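Local coordinates for protein HIAXHD3 (PDB 3ZXK) that probably removes L-arabinofuranose side chains from arabinoxylan, acting as a family 43 glycoside hydrolase with alpha-L-arabinofuranosidase activity, at residues 12-17 with 463-468; 48-53 with 259-264; 366-371 with 513-518. All blocks are in the same frame, centred on the assembly; numbering follows the deposited sequence. Where two conformers were deposited one is given.

Contact 1 (12-17 with 463-468)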
# COMPACT_ATOMS: atom_id res chain seq x y z
N VAL A 12 -10.69 -9.69 2.92
CA VAL A 12 -9.67 -10.63 3.37
C VAL A 12 -8.53 -9.97 4.14
O VAL A 12 -7.91 -10.59 5.00
CB VAL A 12 -9.16 -11.54 2.24
CG1 VAL A 12 -10.31 -12.34 1.67
CG2 VAL A 12 -8.46 -10.73 1.14
N LEU A 13 -8.29 -8.68 3.88
CA LEU A 13 -7.23 -7.94 4.56
C LEU A 13 -7.75 -6.53 4.67
O LEU A 13 -8.03 -5.90 3.64
CB LEU A 13 -5.94 -7.97 3.75
CG LEU A 13 -4.77 -7.14 4.33
CD1 LEU A 13 -4.33 -7.60 5.71
CD2 LEU A 13 -3.59 -7.13 3.36
N TRP A 14 -7.92 -6.02 5.88
CA TRP A 14 -8.49 -4.69 6.04
C TRP A 14 -7.40 -3.66 6.16
O TRP A 14 -7.30 -2.95 7.17
CB TRP A 14 -9.39 -4.64 7.25
CG TRP A 14 -10.46 -3.59 7.12
CD1 TRP A 14 -10.33 -2.27 6.73
CD2 TRP A 14 -11.88 -3.78 7.39
NE1 TRP A 14 -11.53 -1.64 6.75
CE2 TRP A 14 -12.52 -2.49 7.13
CE3 TRP A 14 -12.66 -4.85 7.83
CZ2 TRP A 14 -13.89 -2.32 7.27
CZ3 TRP A 14 -14.04 -4.66 7.96
CH2 TRP A 14 -14.64 -3.42 7.70
N GLU A 15 -6.55 -3.60 5.15
CA GLU A 15 -5.44 -2.64 5.11
C GLU A 15 -5.31 -2.17 3.67
O GLU A 15 -5.53 -2.95 2.72
CB GLU A 15 -4.12 -3.28 5.59
CG GLU A 15 -4.06 -3.60 7.09
CD GLU A 15 -2.72 -4.15 7.57
OE1 GLU A 15 -1.71 -3.87 6.90
OE2 GLU A 15 -2.66 -4.88 8.61
N ASP A 16 -4.94 -0.91 3.49
CA ASP A 16 -4.88 -0.23 2.19
C ASP A 16 -3.78 -0.83 1.29
O ASP A 16 -2.61 -0.53 1.47
CB ASP A 16 -4.61 1.25 2.46
CG ASP A 16 -4.53 2.08 1.23
OD1 ASP A 16 -5.31 1.84 0.29
OD2 ASP A 16 -3.70 3.03 1.24
N HIS A 17 -4.18 -1.61 0.28
CA HIS A 17 -3.25 -2.31 -0.67
C HIS A 17 -3.85 -2.22 -2.05
O HIS A 17 -4.33 -3.21 -2.61
CB HIS A 17 -2.90 -3.74 -0.20
CG HIS A 17 -1.78 -3.80 0.82
ND1 HIS A 17 -0.48 -3.54 0.49
CD2 HIS A 17 -1.79 -4.04 2.18
CE1 HIS A 17 0.29 -3.65 1.60
NE2 HIS A 17 -0.52 -3.95 2.63
N ALA A 463 -7.99 5.38 15.96
CA ALA A 463 -8.57 5.73 14.67
C ALA A 463 -9.76 4.89 14.28
O ALA A 463 -9.75 3.68 14.38
CB ALA A 463 -7.52 5.58 13.58
N ASP A 464 -10.79 5.54 13.79
CA ASP A 464 -11.93 4.82 13.25
C ASP A 464 -11.90 4.96 11.73
O ASP A 464 -12.01 6.09 11.21
CB ASP A 464 -13.23 5.42 13.81
CG ASP A 464 -14.49 4.68 13.33
OD1 ASP A 464 -14.34 3.66 12.65
OD2 ASP A 464 -15.62 5.12 13.62
N ILE A 465 -11.68 3.85 11.03
CA ILE A 465 -11.68 3.86 9.57
C ILE A 465 -12.88 3.10 9.01
O ILE A 465 -12.86 2.66 7.85
CB ILE A 465 -10.34 3.39 8.92
CG1 ILE A 465 -9.88 2.01 9.41
CG2 ILE A 465 -9.27 4.45 9.20
CD1 ILE A 465 -8.83 1.33 8.54
N THR A 466 -13.93 2.95 9.81
CA THR A 466 -15.15 2.31 9.29
C THR A 466 -15.56 3.02 7.99
O THR A 466 -15.63 4.25 7.97
CB THR A 466 -16.30 2.43 10.32
OG1 THR A 466 -15.89 1.83 11.56
CG2 THR A 466 -17.56 1.71 9.81
N PRO A 467 -15.77 2.28 6.88
CA PRO A 467 -16.02 2.93 5.59
C PRO A 467 -17.16 3.96 5.65
O PRO A 467 -18.20 3.74 6.29
CB PRO A 467 -16.32 1.76 4.66
CG PRO A 467 -15.50 0.66 5.23
CD PRO A 467 -15.62 0.82 6.72
N ALA A 468 -16.92 5.08 4.98
CA ALA A 468 -17.92 6.16 4.95
C ALA A 468 -17.97 6.77 3.56
O ALA A 468 -18.49 7.86 3.38
CB ALA A 468 -17.63 7.21 6.02
O HOH W 1 -11.73 1.18 5.84
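Trp-14 reaches across from the loop 12-17 to meet Ile-465 and Pro-467, which follow the end of strand 457-464. CG of Trp-14 lies anti to the backbone N (chi1 -153°), which carries the indole across to the second segment. There CZ2, on the six-membered ring, comes within 3.6 Å of Pro-467 CD. The proline meets the indole at its edge, in the ring plane, the two side chains pointing against each other. Ile-465 approaches the five-membered ring with the tip of its longer branch, CD1, 4.3 Å from Trp-14 CD1. Tryptophan suits this place because it is long enough to bridge well-separated backbones and still carries a polar N-H. That N-H is used: NE1 donates to a water 3.0 Å away, also at the ring edge, and the water donates in turn to Ile-465 O at 2.7 Å. Beside them, Asp-464 OD1 accepts from Thr-466 N, closing an Asx turn that shapes the chain leading to Pro-467, and from Thr-466 OG1 as well. The contact joins the family 43 catalytic region to the concanavalin A-like region: Trp-14 also packs on Leu-241 and on Ile-274 of strand 273-282, while Ile-465 bonds through its backbone to Pro-379, just before strand 380-388.

Contact 2 (48-53 with 259-264)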
# COMPACT_ATOMS: atom_id res chain seq x y z
N TYR A 48 -1.21 -18.48 1.63
CA TYR A 48 -1.37 -19.87 1.21
C TYR A 48 -2.81 -20.17 0.81
O TYR A 48 -3.09 -21.24 0.25
CB TYR A 48 -0.90 -20.83 2.30
CG TYR A 48 0.57 -20.77 2.59
CD1 TYR A 48 1.49 -21.37 1.74
CD2 TYR A 48 1.05 -20.10 3.74
CE1 TYR A 48 2.86 -21.33 2.03
CE2 TYR A 48 2.42 -20.06 4.03
CZ TYR A 48 3.30 -20.66 3.17
OH TYR A 48 4.65 -20.63 3.44
N ASP A 49 -3.71 -19.22 1.07
CA ASP A 49 -5.14 -19.46 0.87
C ASP A 49 -5.95 -18.31 0.27
O ASP A 49 -7.15 -18.44 0.18
CB ASP A 49 -5.78 -19.91 2.21
CG ASP A 49 -5.63 -18.87 3.32
OD1 ASP A 49 -5.13 -17.75 3.06
OD2 ASP A 49 -5.97 -19.20 4.48
N LEU A 50 -5.27 -17.24 -0.18
CA LEU A 50 -5.91 -16.00 -0.67
C LEU A 50 -6.63 -15.20 0.39
O LEU A 50 -7.19 -14.13 0.10
CB LEU A 50 -6.84 -16.24 -1.87
CG LEU A 50 -6.24 -16.67 -3.19
CD1 LEU A 50 -7.32 -17.03 -4.19
CD2 LEU A 50 -5.36 -15.56 -3.74
N VAL A 51 -6.55 -15.65 1.64
CA VAL A 51 -7.32 -15.04 2.72
C VAL A 51 -6.44 -14.41 3.79
O VAL A 51 -6.69 -13.29 4.19
CB VAL A 51 -8.27 -16.08 3.32
CG1 VAL A 51 -8.96 -15.55 4.57
CG2 VAL A 51 -9.29 -16.51 2.27
N HIS A 52 -5.43 -15.13 4.27
CA HIS A 52 -4.55 -14.60 5.30
C HIS A 52 -3.24 -14.20 4.67
O HIS A 52 -2.49 -15.05 4.18
CB HIS A 52 -4.33 -15.67 6.36
CG HIS A 52 -5.62 -16.16 6.99
ND1 HIS A 52 -6.23 -17.30 6.61
CD2 HIS A 52 -6.41 -15.60 7.98
CE1 HIS A 52 -7.35 -17.48 7.35
NE2 HIS A 52 -7.47 -16.43 8.18
N TRP A 53 -2.99 -12.90 4.66
CA TRP A 53 -1.87 -12.30 3.93
C TRP A 53 -0.86 -11.76 4.91
O TRP A 53 -1.25 -11.19 5.95
CB TRP A 53 -2.36 -11.18 3.06
CG TRP A 53 -3.26 -11.64 1.97
CD1 TRP A 53 -4.64 -11.72 1.98
CD2 TRP A 53 -2.85 -12.11 0.65
NE1 TRP A 53 -5.12 -12.17 0.77
CE2 TRP A 53 -4.08 -12.44 -0.07
CE3 TRP A 53 -1.62 -12.27 0.02
CZ2 TRP A 53 -4.05 -12.92 -1.38
CZ3 TRP A 53 -1.61 -12.78 -1.28
CH2 TRP A 53 -2.79 -13.08 -1.97
N THR A 259 -9.30 -24.18 -9.44
CA THR A 259 -10.43 -23.26 -9.35
C THR A 259 -9.89 -21.84 -9.36
O THR A 259 -8.85 -21.54 -8.75
CB THR A 259 -11.25 -23.45 -8.06
OG1 THR A 259 -10.39 -23.29 -6.91
CG2 THR A 259 -11.91 -24.82 -8.03
N TRP A 260 -10.62 -20.96 -10.04
CA TRP A 260 -10.22 -19.57 -10.17
C TRP A 260 -10.96 -18.64 -9.24
O TRP A 260 -12.07 -18.93 -8.83
CB TRP A 260 -10.43 -19.11 -11.60
CG TRP A 260 -9.40 -19.66 -12.53
CD1 TRP A 260 -9.30 -20.96 -13.05
CD2 TRP A 260 -8.26 -18.94 -13.05
NE1 TRP A 260 -8.22 -21.05 -13.87
CE2 TRP A 260 -7.53 -19.89 -13.90
CE3 TRP A 260 -7.78 -17.64 -12.91
CZ2 TRP A 260 -6.37 -19.53 -14.58
CZ3 TRP A 260 -6.61 -17.28 -13.59
CH2 TRP A 260 -5.92 -18.21 -14.41
N HIS A 261 -10.31 -17.54 -8.89
CA HIS A 261 -10.86 -16.56 -7.94
C HIS A 261 -10.61 -15.16 -8.44
O HIS A 261 -9.58 -14.88 -9.08
CB HIS A 261 -10.23 -16.79 -6.57
CG HIS A 261 -10.50 -18.17 -6.03
ND1 HIS A 261 -11.55 -18.43 -5.23
CD2 HIS A 261 -9.87 -19.39 -6.29
CE1 HIS A 261 -11.58 -19.76 -4.95
NE2 HIS A 261 -10.55 -20.35 -5.60
N TYR A 262 -11.55 -14.26 -8.18
CA TYR A 262 -11.38 -12.85 -8.56
C TYR A 262 -11.05 -12.08 -7.26
O TYR A 262 -11.81 -12.15 -6.27
CB TYR A 262 -12.66 -12.34 -9.27
CG TYR A 262 -12.64 -10.86 -9.63
CD1 TYR A 262 -11.44 -10.19 -9.92
CD2 TYR A 262 -13.83 -10.12 -9.67
CE1 TYR A 262 -11.42 -8.85 -10.25
CE2 TYR A 262 -13.82 -8.79 -9.98
CZ TYR A 262 -12.63 -8.14 -10.24
OH TYR A 262 -12.67 -6.80 -10.54
N VAL A 263 -9.90 -11.42 -7.26
CA VAL A 263 -9.49 -10.60 -6.11
C VAL A 263 -9.64 -9.17 -6.57
O VAL A 263 -8.89 -8.70 -7.43
CB VAL A 263 -8.03 -10.85 -5.66
CG1 VAL A 263 -7.72 -10.07 -4.40
CG2 VAL A 263 -7.80 -12.33 -5.40
N ALA A 264 -10.63 -8.47 -6.03
CA ALA A 264 -10.88 -7.07 -6.43
C ALA A 264 -10.58 -6.17 -5.24
O ALA A 264 -10.21 -6.68 -4.17
CB ALA A 264 -12.34 -6.88 -6.89
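Leu-50 and Val-263 mark the closest approach of the two backbones, their CA atoms 8.5 Å apart, so the loop 48-53 and strand 260-264 meet through side chains without a hydrogen bond between them. The strand's alternation turns His-261 and Val-263 to the loop and Trp-260 and Tyr-262 away from it. Leu-50 fills the interval with its two methyls; its CG is anti to the carbonyl carbon (chi1 -68°), which brings both of them up to the strand. CD1 lies 3.8 Å from both CB and CG of His-261, an oblique approach that engages the root of the imidazole, and CD2 stands 4.4 Å from Val-263 CG2. A forked aliphatic side chain fits here because one residue can serve two neighbours on the same strand face. His-261 NE2 donates to Thr-259 OG1 at 3.2 Å, which is tilted 25° from the ring plane. Replacing this histidine with an alanine would probably leave Leu-50 CD1 without much of its packing surface and Thr-259 OG1 without its imidazole donor. Behind Leu-50 the loop is folded by Asp-49. Its OD1 accepts from Val-51 N, an Asx turn, and also from His-52 N, which extends it to an Asx motif; both bonds are 2.9 Å. OD2 accepts a hydrogen bond from His-52 ND1 through its syn lone pair, almost in the imidazole plane. Trp-53 NE1 adds a weak bond to Leu-50 O. In the five-bladed beta-propeller expected of family 43, the contact brings together the turn between strands 41-47 and 54-58 and the sheet holding strand 260-267: Leu-50 also rests on Phe-29 of strand 28-32 and Val-253 of strand 250-254, and Val-263 on Val-277 of strand 273-282.

Contact 3 (366-371 with 513-518)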
# COMPACT_ATOMS: atom_id res chain seq x y z
N PHE A 366 4.35 18.49 6.37
CA PHE A 366 4.37 17.84 5.04
C PHE A 366 5.70 18.03 4.30
O PHE A 366 5.96 17.33 3.31
CB PHE A 366 3.22 18.33 4.16
CG PHE A 366 1.87 18.03 4.71
CD1 PHE A 366 1.40 16.72 4.78
CD2 PHE A 366 1.06 19.07 5.19
CE1 PHE A 366 0.14 16.44 5.29
CE2 PHE A 366 -0.21 18.80 5.70
CZ PHE A 366 -0.66 17.49 5.76
N ALA A 367 6.52 18.97 4.75
CA ALA A 367 7.83 19.16 4.15
C ALA A 367 8.90 18.36 4.87
O ALA A 367 10.04 18.32 4.41
CB ALA A 367 8.20 20.63 4.13
N ALA A 368 8.56 17.74 6.00
CA ALA A 368 9.59 17.06 6.82
C ALA A 368 10.00 15.73 6.24
O ALA A 368 9.13 14.91 5.96
CB ALA A 368 9.12 16.86 8.26
N ARG A 369 11.31 15.48 6.16
CA ARG A 369 11.82 14.17 5.77
C ARG A 369 11.75 13.27 6.98
O ARG A 369 11.68 13.73 8.13
CB ARG A 369 13.26 14.27 5.29
CG ARG A 369 13.40 14.92 3.94
CD ARG A 369 14.86 15.21 3.64
NE ARG A 369 15.07 15.43 2.23
CZ ARG A 369 16.26 15.61 1.65
NH1 ARG A 369 17.37 15.62 2.38
NH2 ARG A 369 16.32 15.77 0.34
N ASN A 370 11.74 11.97 6.69
CA ASN A 370 11.85 10.92 7.71
C ASN A 370 10.65 10.81 8.63
O ASN A 370 10.78 10.52 9.79
CB ASN A 370 13.18 11.03 8.51
CG ASN A 370 14.40 10.68 7.65
OD1 ASN A 370 14.32 10.63 6.42
ND2 ASN A 370 15.53 10.43 8.30
N THR A 371 9.45 10.99 8.08
CA THR A 371 8.23 10.54 8.73
C THR A 371 7.99 9.06 8.37
O THR A 371 7.89 8.73 7.20
CB THR A 371 7.06 11.46 8.35
OG1 THR A 371 7.34 12.78 8.79
CG2 THR A 371 5.74 11.00 9.00
N PHE A 513 7.05 11.18 13.50
CA PHE A 513 7.83 12.24 12.83
C PHE A 513 8.75 12.93 13.82
O PHE A 513 8.55 12.87 15.04
CB PHE A 513 6.89 13.26 12.19
CG PHE A 513 6.07 14.07 13.19
CD1 PHE A 513 4.85 13.58 13.66
CD2 PHE A 513 6.54 15.29 13.69
CE1 PHE A 513 4.10 14.32 14.58
CE2 PHE A 513 5.78 16.03 14.58
CZ PHE A 513 4.58 15.53 15.05
N ASN A 514 9.72 13.63 13.28
CA ASN A 514 10.61 14.45 14.07
C ASN A 514 11.26 15.46 13.12
O ASN A 514 11.94 15.08 12.17
CB ASN A 514 11.67 13.60 14.77
CG ASN A 514 12.53 14.43 15.70
OD1 ASN A 514 12.09 15.48 16.17
ND2 ASN A 514 13.74 13.96 15.96
N PHE A 515 10.98 16.75 13.33
CA PHE A 515 11.61 17.81 12.52
C PHE A 515 11.90 19.01 13.39
O PHE A 515 11.52 19.04 14.58
CB PHE A 515 10.76 18.18 11.29
CG PHE A 515 9.41 18.78 11.60
CD1 PHE A 515 8.30 17.96 11.79
CD2 PHE A 515 9.25 20.15 11.68
CE1 PHE A 515 7.05 18.51 12.08
CE2 PHE A 515 8.01 20.71 11.98
CZ PHE A 515 6.90 19.90 12.16
N SER A 516 12.59 20.00 12.82
CA SER A 516 12.83 21.21 13.60
C SER A 516 12.42 22.47 12.91
O SER A 516 12.39 22.57 11.69
CB SER A 516 14.28 21.34 14.07
OG SER A 516 14.43 22.47 14.95
N THR A 517 12.01 23.42 13.73
CA THR A 517 11.65 24.73 13.21
C THR A 517 12.85 25.70 13.22
O THR A 517 12.78 26.75 12.61
CB THR A 517 10.47 25.34 13.97
OG1 THR A 517 10.85 25.49 15.35
CG2 THR A 517 9.25 24.40 13.88
N LYS A 518 13.94 25.32 13.88
CA LYS A 518 15.09 26.21 14.06
C LYS A 518 16.35 25.68 13.43
O LYS A 518 16.91 26.33 12.56
CB LYS A 518 15.34 26.46 15.54
CG LYS A 518 14.30 27.36 16.18
CD LYS A 518 14.61 27.60 17.64
CE LYS A 518 13.67 28.64 18.22
NZ LYS A 518 13.75 29.90 17.45
O HOH W 2 12.88 15.77 9.69
O HOH W 3 9.65 13.70 10.23
O HOH W 4 12.42 12.19 11.58
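Thr-371 and Phe-513 bring their CA atoms to 4.5 Å of each other, whereas Ala-368 and Phe-515 stand 6.1 Å apart, so the two backbones diverge from one end of the contact to the other. The contact lies within the beta-sandwich of the concanavalin A-like domain, where the loop 366-371 leads into strand 372-375, the antiparallel neighbour of strand 509-516. Side-chain packing is compact. Ala-368 CB sits 3.7 Å from Phe-515 CB and almost as near the first ring atoms; alanine's bare methyl lets the loop come close to the strand. Phe-515 CG stands between its backbone N and carbonyl carbon (chi1 64°), which places the ring next to that methyl. Thr-371 and Phe-513 run alongside each other in the same direction, with OG1 of Thr-371 3.5 Å from CB of Phe-513; the phenyl ring itself continues on to Tyr-409 and Val-401. Asn-514 directs its amide elsewhere, ND2 donating to Leu-356 O. Where no direct hydrogen bond joins the backbones, water takes over. One water donates to both Arg-369 O, at 2.8 Å, and Asn-514 O, at 2.7 Å, and another links Asn-370 O with Asn-514 O. A third lies 2.9 Å from Thr-371 OG1 and accepts from Asn-514 N at 3.1 Å.

Overall arrangement
All three contacts are largely buried, but they hold different parts of the chain. Contact 2 is internal to the family 43 region and contact 3 to the concanavalin A-like region, about 39 Å apart between centres and on opposite sides of the chain's centre. Contact 1 spans the two regions and lies nearest the middle of the molecule. Contacts 1 and 2 also touch, Val-12 CB lying 3.6 Å from Val-51 O and Val-12 CG2 packing on Trp-53 NE1; contact 3 touches neither. Chemistry follows place: contact 2 meets by van der Waals packing, with no hydrogen bond between its segments, contact 1 adds a single bridging water at the interface, and contact 3 relies on several waters between parting backbones.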